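DNA repair protein RAD7 (Saccharomyces cerevisiae, PDB 5ZB2) takes part in global genome nucleotide excision repair of damaged, nontranscribed DNA, here as its leucine-rich-repeat part taken from the complex with Elc1. Local coordinates at residues A[87-92]-A[115-120]. Sequence-based numbering, arbitrary orientation.
Sequences ISFDGY and HESLLY. With 9FO (3,6,9,12,15,18,21,24,27,30,33,36,39,42,45,48,51,54,57-nonadecaoxanonapentacontane-1,59-diol), chain K.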
ATOM      1  N   ILE A  87       7.599  -9.652   6.056  1.00 34.73           N
ATOM      2  CA  ILE A  87       6.623  -8.565   6.090  1.00 34.18           C
ATOM      3  C   ILE A  87       7.011  -7.517   5.055  1.00 33.41           C
ATOM      4  O   ILE A  87       8.136  -7.005   5.064  1.00 34.81           O
ATOM      5  CB  ILE A  87       6.541  -7.950   7.497  1.00 33.44           C
ATOM      6  CG1 ILE A  87       5.977  -8.975   8.488  1.00 35.64           C
ATOM      7  CG2 ILE A  87       5.693  -6.663   7.495  1.00 31.47           C
ATOM      8  CD1 ILE A  87       6.089  -8.551   9.945  1.00 34.15           C
ATOM      9  N   SER A  88       6.074  -7.179   4.173  1.00 32.56           N
ATOM     10  CA  SER A  88       6.349  -6.234   3.102  1.00 36.52           C
ATOM     11  C   SER A  88       6.225  -4.801   3.607  1.00 33.67           C
ATOM     12  O   SER A  88       5.791  -4.542   4.732  1.00 30.88           O
ATOM     13  CB  SER A  88       5.391  -6.448   1.931  1.00 34.65           C
ATOM     14  OG  SER A  88       4.107  -5.934   2.241  1.00 32.20           O
ATOM     15  N   PHE A  89       6.602  -3.852   2.745  1.00 34.48           N
ATOM     16  CA  PHE A  89       6.467  -2.446   3.110  1.00 37.01           C
ATOM     17  C   PHE A  89       5.011  -2.079   3.356  1.00 36.96           C
ATOM     18  O   PHE A  89       4.722  -1.228   4.205  1.00 34.00           O
ATOM     19  CB  PHE A  89       7.079  -1.552   2.028  1.00 37.34           C
ATOM     20  CG  PHE A  89       6.256  -1.452   0.774  1.00 39.96           C
ATOM     21  CD1 PHE A  89       6.253  -2.476  -0.155  1.00 44.90           C
ATOM     22  CD2 PHE A  89       5.502  -0.317   0.515  1.00 41.79           C
ATOM     23  CE1 PHE A  89       5.502  -2.380  -1.314  1.00 47.72           C
ATOM     24  CE2 PHE A  89       4.748  -0.216  -0.642  1.00 44.74           C
ATOM     25  CZ  PHE A  89       4.748  -1.250  -1.556  1.00 47.22           C
ATOM     26  N   ASP A  90       4.081  -2.720   2.640  1.00 34.98           N
ATOM     27  CA  ASP A  90       2.663  -2.487   2.896  1.00 38.86           C
ATOM     28  C   ASP A  90       2.242  -3.087   4.232  1.00 36.78           C
ATOM     29  O   ASP A  90       1.389  -2.527   4.930  1.00 36.95           O
ATOM     30  CB  ASP A  90       1.813  -3.064   1.760  1.00 41.34           C
ATOM     31  CG  ASP A  90       1.729  -2.136   0.558  1.00 42.88           C
ATOM     32  OD1 ASP A  90       1.968  -0.920   0.718  1.00 40.30           O
ATOM     33  OD2 ASP A  90       1.406  -2.623  -0.547  1.00 44.20           O
ATOM     34  N   GLY A  91       2.821  -4.229   4.604  1.00 36.53           N
ATOM     35  CA  GLY A  91       2.548  -4.789   5.919  1.00 38.13           C
ATOM     36  C   GLY A  91       2.873  -3.818   7.038  1.00 34.92           C
ATOM     37  O   GLY A  91       2.089  -3.639   7.973  1.00 30.80           O
ATOM     38  N   TYR A  92       4.037  -3.166   6.951  1.00 35.04           N
ATOM     39  CA  TYR A  92       4.420  -2.198   7.971  1.00 33.80           C
ATOM     40  C   TYR A  92       3.466  -1.012   7.988  1.00 35.58           C
ATOM     41  O   TYR A  92       3.118  -0.497   9.060  1.00 35.19           O
ATOM     42  CB  TYR A  92       5.853  -1.728   7.732  1.00 35.27           C
ATOM     43  CG  TYR A  92       6.898  -2.804   7.921  1.00 34.55           C
ATOM     44  CD1 TYR A  92       7.175  -3.315   9.185  1.00 34.57           C
ATOM     45  CD2 TYR A  92       7.619  -3.298   6.844  1.00 33.67           C
ATOM     46  CE1 TYR A  92       8.131  -4.295   9.367  1.00 34.99           C
ATOM     47  CE2 TYR A  92       8.580  -4.279   7.018  1.00 34.59           C
ATOM     48  CZ  TYR A  92       8.832  -4.770   8.281  1.00 33.94           C
ATOM     49  OH  TYR A  92       9.783  -5.744   8.458  1.00 30.51           O
ATOM     50  N   HIS A 115      11.548   3.593   3.024  1.00 37.41           N
ATOM     51  CA  HIS A 115      11.305   4.995   3.346  1.00 40.91           C
ATOM     52  C   HIS A 115       9.858   5.225   3.775  1.00 40.99           C
ATOM     53  O   HIS A 115       9.590   5.740   4.865  1.00 39.00           O
ATOM     54  CB  HIS A 115      11.663   5.851   2.126  1.00 43.07           C
ATOM     55  CG  HIS A 115      11.414   7.317   2.304  1.00 52.48           C
ATOM     56  ND1 HIS A 115      12.404   8.202   2.674  1.00 54.00           N
ATOM     57  CD2 HIS A 115      10.295   8.059   2.127  1.00 61.41           C
ATOM     58  CE1 HIS A 115      11.903   9.424   2.732  1.00 51.73           C
ATOM     59  NE2 HIS A 115      10.624   9.363   2.406  1.00 53.04           N
ATOM     60  N   GLU A 116       8.909   4.840   2.921  1.00 40.96           N
ATOM     61  CA  GLU A 116       7.502   5.072   3.227  1.00 41.92           C
ATOM     62  C   GLU A 116       7.081   4.325   4.488  1.00 38.08           C
ATOM     63  O   GLU A 116       6.325   4.858   5.307  1.00 37.10           O
ATOM     64  CB  GLU A 116       6.639   4.660   2.033  1.00 39.84           C
ATOM     65  CG  GLU A 116       5.145   4.815   2.247  1.00 42.63           C
ATOM     66  CD  GLU A 116       4.341   4.430   1.015  1.00 44.92           C
ATOM     67  OE1 GLU A 116       3.463   5.220   0.618  1.00 46.37           O
ATOM     68  OE2 GLU A 116       4.589   3.343   0.443  1.00 41.36           O
ATOM     69  N   SER A 117       7.560   3.090   4.662  1.00 38.46           N
ATOM     70  CA  SER A 117       7.212   2.322   5.855  1.00 37.98           C
ATOM     71  C   SER A 117       7.691   3.026   7.119  1.00 35.86           C
ATOM     72  O   SER A 117       6.958   3.106   8.111  1.00 34.91           O
ATOM     73  CB  SER A 117       7.812   0.918   5.774  1.00 35.06           C
ATOM     74  OG  SER A 117       7.384   0.243   4.611  1.00 39.34           O
ATOM     75  N   LEU A 118       8.922   3.543   7.098  1.00 36.39           N
ATOM     76  CA  LEU A 118       9.482   4.181   8.285  1.00 37.33           C
ATOM     77  C   LEU A 118       8.714   5.446   8.652  1.00 37.74           C
ATOM     78  O   LEU A 118       8.473   5.708   9.836  1.00 34.26           O
ATOM     79  CB  LEU A 118      10.961   4.497   8.058  1.00 36.77           C
ATOM     80  CG  LEU A 118      11.750   5.013   9.262  1.00 38.60           C
ATOM     81  CD1 LEU A 118      11.699   4.034  10.430  1.00 35.86           C
ATOM     82  CD2 LEU A 118      13.192   5.299   8.857  1.00 37.49           C
ATOM     83  N   LEU A 119       8.319   6.244   7.653  1.00 37.53           N
ATOM     84  CA  LEU A 119       7.600   7.483   7.940  1.00 40.86           C
ATOM     85  C   LEU A 119       6.154   7.220   8.352  1.00 39.71           C
ATOM     86  O   LEU A 119       5.579   8.004   9.115  1.00 40.91           O
ATOM     87  CB  LEU A 119       7.655   8.414   6.728  1.00 43.52           C
ATOM     88  CG  LEU A 119       9.062   8.789   6.245  1.00 45.47           C
ATOM     89  CD1 LEU A 119       8.989   9.836   5.145  1.00 52.30           C
ATOM     90  CD2 LEU A 119       9.941   9.284   7.384  1.00 46.05           C
ATOM     91  N   TYR A 120       5.547   6.135   7.869  1.00 34.65           N
ATOM     92  CA  TYR A 120       4.248   5.727   8.396  1.00 38.99           C
ATOM     93  C   TYR A 120       4.335   5.462   9.896  1.00 39.01           C
ATOM     94  O   TYR A 120       3.480   5.907  10.671  1.00 40.38           O
ATOM     95  CB  TYR A 120       3.752   4.477   7.668  1.00 39.27           C
ATOM     96  CG  TYR A 120       2.775   4.726   6.544  1.00 42.88           C
ATOM     97  CD1 TYR A 120       3.166   5.378   5.382  1.00 44.85           C
ATOM     98  CD2 TYR A 120       1.464   4.270   6.631  1.00 42.62           C
ATOM     99  CE1 TYR A 120       2.273   5.588   4.344  1.00 47.30           C
ATOM    100  CE2 TYR A 120       0.565   4.473   5.600  1.00 45.48           C
ATOM    101  CZ  TYR A 120       0.974   5.131   4.460  1.00 48.39           C
ATOM    102  OH  TYR A 120       0.077   5.331   3.436  1.00 48.42           O
TER
HETATM  103  OAA 9FO K 609      -5.654  10.160   2.174  0.50 64.89           O
HETATM  104  CAB 9FO K 609      -6.081   8.990   2.814  0.50 59.31           C
HETATM  105  CAC 9FO K 609      -7.258   8.388   2.048  0.50 54.69           C
HETATM  106  OAD 9FO K 609      -7.969   7.509   2.872  0.50 55.34           O
HETATM  107  CAE 9FO K 609      -7.362   6.267   3.074  0.50 55.15           C
HETATM  108  CAF 9FO K 609      -8.012   5.578   4.274  0.50 56.42           C
HETATM  109  OAG 9FO K 609      -7.085   4.728   4.884  0.50 57.49           O
HETATM  110  CAH 9FO K 609      -6.166   5.381   5.713  0.50 57.66           C
HETATM  111  CAI 9FO K 609      -4.796   4.752   5.503  0.50 55.74           C
HETATM  112  OAJ 9FO K 609      -4.204   5.358   4.392  0.50 54.91           O
HETATM  113  CAK 9FO K 609      -3.472   4.489   3.576  0.50 53.65           C
HETATM  114  CAL 9FO K 609      -3.191   5.172   2.242  0.50 52.67           C
HETATM  115  OAM 9FO K 609      -3.439   4.278   1.194  0.50 50.69           O
HETATM  116  CAN 9FO K 609      -4.013   4.870   0.068  0.50 48.54           C
HETATM  117  CAO 9FO K 609      -5.502   5.067   0.310  0.50 49.49           C
HETATM  118  OAP 9FO K 609      -6.234   4.359  -0.650  0.50 47.40           O
HETATM  119  CAQ 9FO K 609      -7.603   4.302  -0.382  0.50 49.35           C
HETATM  120  CAR 9FO K 609      -7.857   3.236   0.675  0.50 51.41           C
HETATM  121  OAS 9FO K 609      -9.213   2.908   0.714  0.50 51.58           O
HETATM  122  CAT 9FO K 609      -9.685   2.598   1.995  0.50 54.41           C
HETATM  123  CAU 9FO K 609      -9.014   1.338   2.544  0.50 56.88           C
HETATM  124  OAV 9FO K 609      -8.394   1.639   3.760  0.50 58.13           O
HETATM  125  CAW 9FO K 609      -7.614   0.601   4.279  0.50 58.12           C
HETATM  126  CAX 9FO K 609      -6.915   1.082   5.550  0.50 58.17           C
HETATM  127  OAY 9FO K 609      -5.586   1.424   5.274  0.50 55.49           O
HETATM  128  CAZ 9FO K 609      -4.712   0.338   5.136  0.50 53.84           C
HETATM  129  CBA 9FO K 609      -3.274   0.849   5.111  0.50 52.67           C
HETATM  130  OBB 9FO K 609      -2.615   0.412   3.958  0.50 52.02           O
HETATM  131  CBC 9FO K 609      -2.629   1.304   2.879  0.50 51.87           C
HETATM  132  CBD 9FO K 609      -1.675   0.782   1.810  0.50 50.51           C
HETATM  133  OBE 9FO K 609      -2.330  -0.191   1.052  0.50 50.57           O
HETATM  134  CBF 9FO K 609      -1.538  -1.311   0.800  0.50 49.66           C
HETATM  135  CBG 9FO K 609      -2.297  -2.274  -0.105  0.50 51.08           C
HETATM  136  OBH 9FO K 609      -3.667  -1.971  -0.052  0.50 51.91           O
HETATM  137  CBI 9FO K 609      -4.519  -3.051  -0.323  0.50 52.42           C
HETATM  138  CBJ 9FO K 609      -5.890  -2.799   0.299  0.50 53.38           C
HETATM  139  OBK 9FO K 609      -6.351  -3.992   0.872  0.50 55.04           O
HETATM  140  CBL 9FO K 609      -6.948  -3.862   2.134  0.50 56.59           C
HETATM  141  CBM 9FO K 609      -6.868  -5.199   2.863  0.50 58.28           C
HETATM  142  OBN 9FO K 609      -7.232  -5.026   4.202  0.50 59.41           O
HETATM  143  CBO 9FO K 609      -6.163  -4.788   5.074  0.50 57.70           C
HETATM  144  CBP 9FO K 609      -5.472  -6.101   5.445  0.50 55.21           C
HETATM  145  OBQ 9FO K 609      -4.137  -5.812   5.750  0.50 52.05           O
HETATM  146  CBR 9FO K 609      -3.214  -6.844   5.552  0.50 51.47           C
HETATM  147  CBS 9FO K 609      -1.859  -6.189   5.305  0.50 49.53           C
HETATM  148  OBT 9FO K 609      -1.253  -6.797   4.202  0.50 48.47           O
HETATM  149  CBU 9FO K 609      -0.433  -5.948   3.449  0.50 47.27           C
HETATM  150  CBV 9FO K 609      -0.276  -6.535   2.052  0.50 49.28           C
HETATM  151  OBW 9FO K 609      -1.343  -6.096   1.263  0.50 51.44           O
HETATM  152  CBX 9FO K 609      -1.338  -6.609  -0.038  0.50 52.79           C
HETATM  153  CBY 9FO K 609      -2.712  -6.408  -0.674  0.50 53.82           C
HETATM  154  OBZ 9FO K 609      -3.720  -6.767   0.228  0.50 54.73           O
HETATM  155  CCA 9FO K 609      -4.662  -7.658  -0.304  0.50 55.99           C
HETATM  156  CCB 9FO K 609      -5.890  -7.700   0.603  0.50 57.50           C
HETATM  157  OCC 9FO K 609      -5.773  -8.660   1.615  0.50 58.45           O
HETATM  158  CCD 9FO K 609      -4.746  -8.471   2.546  0.50 56.13           C
HETATM  159  CCE 9FO K 609      -3.542  -9.288   2.082  0.50 55.75           C
HETATM  160  OCF 9FO K 609      -3.045 -10.084   3.120  0.50 55.14           O
HETATM  161  CCG 9FO K 609      -1.745 -10.562   2.905  0.50 54.48           C
HETATM  162  CCH 9FO K 609      -1.603 -11.160   1.504  0.50 59.37           C
HETATM  163  OCI 9FO K 609      -0.532 -12.061   1.481  0.50 64.70           O
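Phe89, in the first turn of helix 89-98, meets Ser117 and Glu116 of helix 115-124. Its CB lies 3.2 Å from Ser117 OG, and CG sits between the backbone N and the carbonyl carbon (chi1 74°). From there CD2 and CE2 present the ring edge to Glu116 OE2, 3.7 Å from CE2, with ring and carboxylate only 9° from coplanar; ring hydrogens, slightly positive, suit a carboxylate oxygen there. That oxygen also forms a salt bridge with Lys93, which Asp90 OD1 shares. Small Ser117 allows close approach: its OG is 3.1 Å from Phe89 O, a possible hydrogen bond, while its CB packs on Tyr92 CB at 3.8 Å. Ser88 N-caps the helix, its OG accepting from Gly91 N at 3.2 Å and weakly from Asp90 N. Asp90 CG lies above one face of the Phe89 ring, toward its rim, and 3.4 Å from CBF of the bound polyethylene glycol, while OD2 pairs with Lys93 of the second Rad7 subunit; an alanine here would probably leave both lysines without one carboxylate partner. Helices 89-98 and 115-124 lie side by side outside a curved row of parallel strands, as in a leucine-rich-repeat solenoid.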